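Hypothetical protein EF3068 (Enterococcus faecalis, PDB 2B6C) is of unknown function but, as a member of the AlkD-like family of helical-repeat proteins, probably takes part in repairing alkylated DNA. Local coordinates at residues L183-K188 and E210-L215. Coordinates in Å, arbitrary orientation, origin at the centre of the assembly. Numbering follows the deposited sequence.
Sequences LRQYSK and EGSKYL. With SO4 (sulfate ion), chain J.
Residues 183-186, helical in the C-terminal part of helix 173-186, lie against the end of helix 205-211 and the following turn. Glu210, chi1 t, chi2 p, sends OE2 to Arg184 NH1, a 2.8 Å salt bridge reached because Arg184 chi1 to chi3 are all t; its OE1 pairs with Lys177. At Gly211 the backbones come closest, CA to CA of Arg184 4.1 Å; a CB would collide with Leu183 CB, 3.7 Å from Gly211 CA. Such close packing of two helices, with helix 191-200 between them in sequence, fits the AlkD-like helical-repeat fold. Ser212 leaves helical geometry, opening a type I turn closed by Leu215 N to Ser212 O, 3.1 Å. Lys213 points its CA-to-CB bond toward residues 183-188; its NZ, 3.4 Å from Arg184 NH2, is a like charge, unbonded. Tyr214, chi1 m, sets its ring edge (CE1) 3.8 Å from Arg184 CG and gives its OH to O4 (2.6 Å) of a sulfate, probably from the crystallisation liquor, that Arg184 NE and Lys188 NZ bind weakly. Ser187 OG (chi1 p) donates to Arg184 O (2.6 Å), so accepts from a water (2.8 Å) that donates to Gly211 O (2.6 Å) and accepts from Tyr214 N (2.7 Å). Leu215 CD2 packs 4.0 Å from Ser187 CB.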
ATOM      1  N   LEU B 183     -10.849  15.547 -20.765  1.00 14.45           N
ATOM      2  CA  LEU B 183     -11.064  16.993 -20.623  1.00 14.17           C
ATOM      3  C   LEU B 183     -11.901  17.321 -19.400  1.00 14.34           C
ATOM      4  O   LEU B 183     -11.540  18.214 -18.627  1.00 14.40           O
ATOM      5  CB  LEU B 183     -11.647  17.598 -21.901  1.00 13.39           C
ATOM      6  CG  LEU B 183     -10.652  17.554 -23.062  1.00 13.73           C
ATOM      7  CD1 LEU B 183     -11.361  17.813 -24.387  1.00 11.60           C
ATOM      8  CD2 LEU B 183      -9.440  18.474 -22.843  1.00 14.04           C
ATOM      9  N   ARG B 184     -12.981  16.563 -19.210  1.00 14.92           N
ATOM     10  CA  ARG B 184     -13.809  16.643 -18.014  1.00 16.36           C
ATOM     11  C   ARG B 184     -13.002  16.538 -16.715  1.00 16.45           C
ATOM     12  O   ARG B 184     -13.115  17.413 -15.855  1.00 16.06           O
ATOM     13  CB  ARG B 184     -14.891  15.567 -18.054  1.00 17.13           C
ATOM     14  CG  ARG B 184     -15.917  15.605 -16.961  1.00 19.01           C
ATOM     15  CD  ARG B 184     -16.785  14.431 -17.229  1.00 23.81           C
ATOM     16  NE  ARG B 184     -18.016  14.398 -16.477  1.00 28.49           N
ATOM     17  CZ  ARG B 184     -19.242  14.510 -16.987  1.00 29.25           C
ATOM     18  NH1 ARG B 184     -19.451  14.764 -18.275  1.00 30.74           N
ATOM     19  NH2 ARG B 184     -20.275  14.414 -16.178  1.00 29.86           N
ATOM     20  N   GLN B 185     -12.182  15.497 -16.592  1.00 16.63           N
ATOM     21  CA  GLN B 185     -11.360  15.289 -15.388  1.00 16.60           C
ATOM     22  C   GLN B 185     -10.330  16.381 -15.187  1.00 16.50           C
ATOM     23  O   GLN B 185     -10.158  16.904 -14.058  1.00 15.95           O
ATOM     24  CB  GLN B 185     -10.617  13.942 -15.462  1.00 17.84           C
ATOM     25  CG  GLN B 185     -11.483  12.722 -15.115  1.00 18.06           C
ATOM     26  CD  GLN B 185     -12.077  12.837 -13.717  1.00 21.78           C
ATOM     27  OE1 GLN B 185     -13.284  12.983 -13.564  1.00 23.41           O
ATOM     28  NE2 GLN B 185     -11.221  12.746 -12.691  1.00 22.46           N
ATOM     29  N   TYR B 186      -9.600  16.698 -16.259  1.00 15.73           N
ATOM     30  CA  TYR B 186      -8.576  17.718 -16.138  1.00 16.09           C
ATOM     31  C   TYR B 186      -9.151  19.119 -15.841  1.00 15.66           C
ATOM     32  O   TYR B 186      -8.509  19.914 -15.126  1.00 16.18           O
ATOM     33  CB  TYR B 186      -7.615  17.711 -17.326  1.00 16.66           C
ATOM     34  CG  TYR B 186      -6.402  18.566 -17.080  1.00 17.49           C
ATOM     35  CD1 TYR B 186      -5.684  18.457 -15.868  1.00 16.44           C
ATOM     36  CD2 TYR B 186      -5.963  19.487 -18.046  1.00 16.15           C
ATOM     37  CE1 TYR B 186      -4.573  19.254 -15.617  1.00 18.02           C
ATOM     38  CE2 TYR B 186      -4.834  20.302 -17.800  1.00 18.08           C
ATOM     39  CZ  TYR B 186      -4.149  20.167 -16.586  1.00 17.29           C
ATOM     40  OH  TYR B 186      -3.052  20.954 -16.339  1.00 19.85           O
ATOM     41  N   SER B 187     -10.362  19.412 -16.320  1.00 13.91           N
ATOM     42  CA  SER B 187     -11.011  20.705 -15.991  1.00 13.70           C
ATOM     43  C   SER B 187     -11.245  20.933 -14.497  1.00 13.09           C
ATOM     44  O   SER B 187     -11.464  22.068 -14.056  1.00 11.13           O
ATOM     45  CB  SER B 187     -12.338  20.871 -16.735  1.00 12.46           C
ATOM     46  OG  SER B 187     -13.323  20.022 -16.171  1.00 14.39           O
ATOM     47  N   LYS B 188     -11.237  19.857 -13.716  1.00 13.49           N
ATOM     48  CA  LYS B 188     -11.414  20.001 -12.252  1.00 14.80           C
ATOM     49  C   LYS B 188     -10.184  20.620 -11.601  1.00 13.91           C
ATOM     50  O   LYS B 188     -10.238  21.091 -10.475  1.00 14.22           O
ATOM     51  CB  LYS B 188     -11.727  18.648 -11.602  1.00 14.17           C
ATOM     52  CG  LYS B 188     -13.025  17.999 -12.145  1.00 16.62           C
ATOM     53  CD  LYS B 188     -13.212  16.597 -11.544  1.00 16.49           C
ATOM     54  CE  LYS B 188     -14.331  15.855 -12.255  1.00 20.91           C
ATOM     55  NZ  LYS B 188     -14.588  14.505 -11.662  1.00 17.70           N
ATOM     56  N   GLU B 210     -19.085  16.289 -23.260  1.00 20.57           N
ATOM     57  CA  GLU B 210     -18.439  15.632 -22.119  1.00 21.54           C
ATOM     58  C   GLU B 210     -17.375  16.512 -21.430  1.00 21.00           C
ATOM     59  O   GLU B 210     -17.427  16.700 -20.226  1.00 21.04           O
ATOM     60  CB  GLU B 210     -17.855  14.302 -22.569  1.00 21.64           C
ATOM     61  CG  GLU B 210     -17.347  13.407 -21.450  1.00 26.90           C
ATOM     62  CD  GLU B 210     -18.434  12.539 -20.897  1.00 33.96           C
ATOM     63  OE1 GLU B 210     -19.164  11.906 -21.707  1.00 35.69           O
ATOM     64  OE2 GLU B 210     -18.558  12.500 -19.648  1.00 37.22           O
ATOM     65  N   GLY B 211     -16.445  17.080 -22.190  1.00 20.63           N
ATOM     66  CA  GLY B 211     -15.355  17.854 -21.599  1.00 20.41           C
ATOM     67  C   GLY B 211     -15.711  19.222 -21.050  1.00 20.96           C
ATOM     68  O   GLY B 211     -14.935  19.808 -20.301  1.00 20.11           O
ATOM     69  N   SER B 212     -16.873  19.757 -21.418  1.00 20.83           N
ATOM     70  CA  SER B 212     -17.205  21.100 -20.967  1.00 21.42           C
ATOM     71  C   SER B 212     -18.191  21.126 -19.785  1.00 22.62           C
ATOM     72  O   SER B 212     -18.647  22.197 -19.381  1.00 22.29           O
ATOM     73  CB  SER B 212     -17.686  21.962 -22.137  1.00 21.27           C
ATOM     74  OG  SER B 212     -18.958  21.550 -22.546  1.00 19.80           O
ATOM     75  N   LYS B 213     -18.492  19.960 -19.213  1.00 24.09           N
ATOM     76  CA  LYS B 213     -19.421  19.882 -18.080  1.00 25.94           C
ATOM     77  C   LYS B 213     -19.141  20.901 -16.964  1.00 27.00           C
ATOM     78  O   LYS B 213     -20.077  21.568 -16.486  1.00 26.78           O
ATOM     79  CB  LYS B 213     -19.501  18.478 -17.471  1.00 26.41           C
ATOM     80  CG  LYS B 213     -20.434  18.504 -16.263  1.00 29.70           C
ATOM     81  CD  LYS B 213     -20.946  17.154 -15.847  1.00 35.20           C
ATOM     82  CE  LYS B 213     -22.256  17.284 -15.050  1.00 38.66           C
ATOM     83  NZ  LYS B 213     -22.467  16.076 -14.185  1.00 41.71           N
ATOM     84  N   TYR B 214     -17.865  21.044 -16.578  1.00 27.64           N
ATOM     85  CA  TYR B 214     -17.487  21.941 -15.479  1.00 28.25           C
ATOM     86  C   TYR B 214     -16.997  23.299 -15.879  1.00 28.80           C
ATOM     87  O   TYR B 214     -16.374  23.991 -15.071  1.00 29.56           O
ATOM     88  CB  TYR B 214     -16.473  21.275 -14.528  1.00 28.05           C
ATOM     89  CG  TYR B 214     -17.032  20.008 -13.973  1.00 27.74           C
ATOM     90  CD1 TYR B 214     -16.608  18.766 -14.451  1.00 26.37           C
ATOM     91  CD2 TYR B 214     -18.044  20.043 -13.018  1.00 26.66           C
ATOM     92  CE1 TYR B 214     -17.171  17.591 -13.969  1.00 25.93           C
ATOM     93  CE2 TYR B 214     -18.599  18.884 -12.524  1.00 27.36           C
ATOM     94  CZ  TYR B 214     -18.166  17.669 -13.005  1.00 28.19           C
ATOM     95  OH  TYR B 214     -18.737  16.529 -12.499  1.00 30.68           O
ATOM     96  N   LEU B 215     -17.266  23.710 -17.103  1.00 29.25           N
ATOM     97  CA  LEU B 215     -16.897  25.056 -17.497  1.00 30.20           C
ATOM     98  C   LEU B 215     -18.116  25.968 -17.357  1.00 31.82           C
ATOM     99  O   LEU B 215     -19.222  25.577 -17.739  1.00 31.89           O
ATOM    100  CB  LEU B 215     -16.326  25.060 -18.910  1.00 29.26           C
ATOM    101  CG  LEU B 215     -15.236  24.008 -19.167  1.00 28.22           C
ATOM    102  CD1 LEU B 215     -14.854  23.996 -20.644  1.00 25.50           C
ATOM    103  CD2 LEU B 215     -14.001  24.198 -18.267  1.00 25.77           C
TER
HETATM  104  S   SO4 J 403     -18.137  12.874 -13.100  1.00 60.46           S
HETATM  105  O1  SO4 J 403     -19.178  12.705 -12.101  1.00 60.36           O
HETATM  106  O2  SO4 J 403     -18.675  12.552 -14.420  1.00 61.07           O
HETATM  107  O3  SO4 J 403     -17.064  11.935 -12.787  1.00 61.09           O
HETATM  108  O4  SO4 J 403     -17.639  14.246 -13.119  1.00 60.21           O
HETATM  109  O   HOH W   1     -15.616  20.112 -17.772  1.00 16.53           O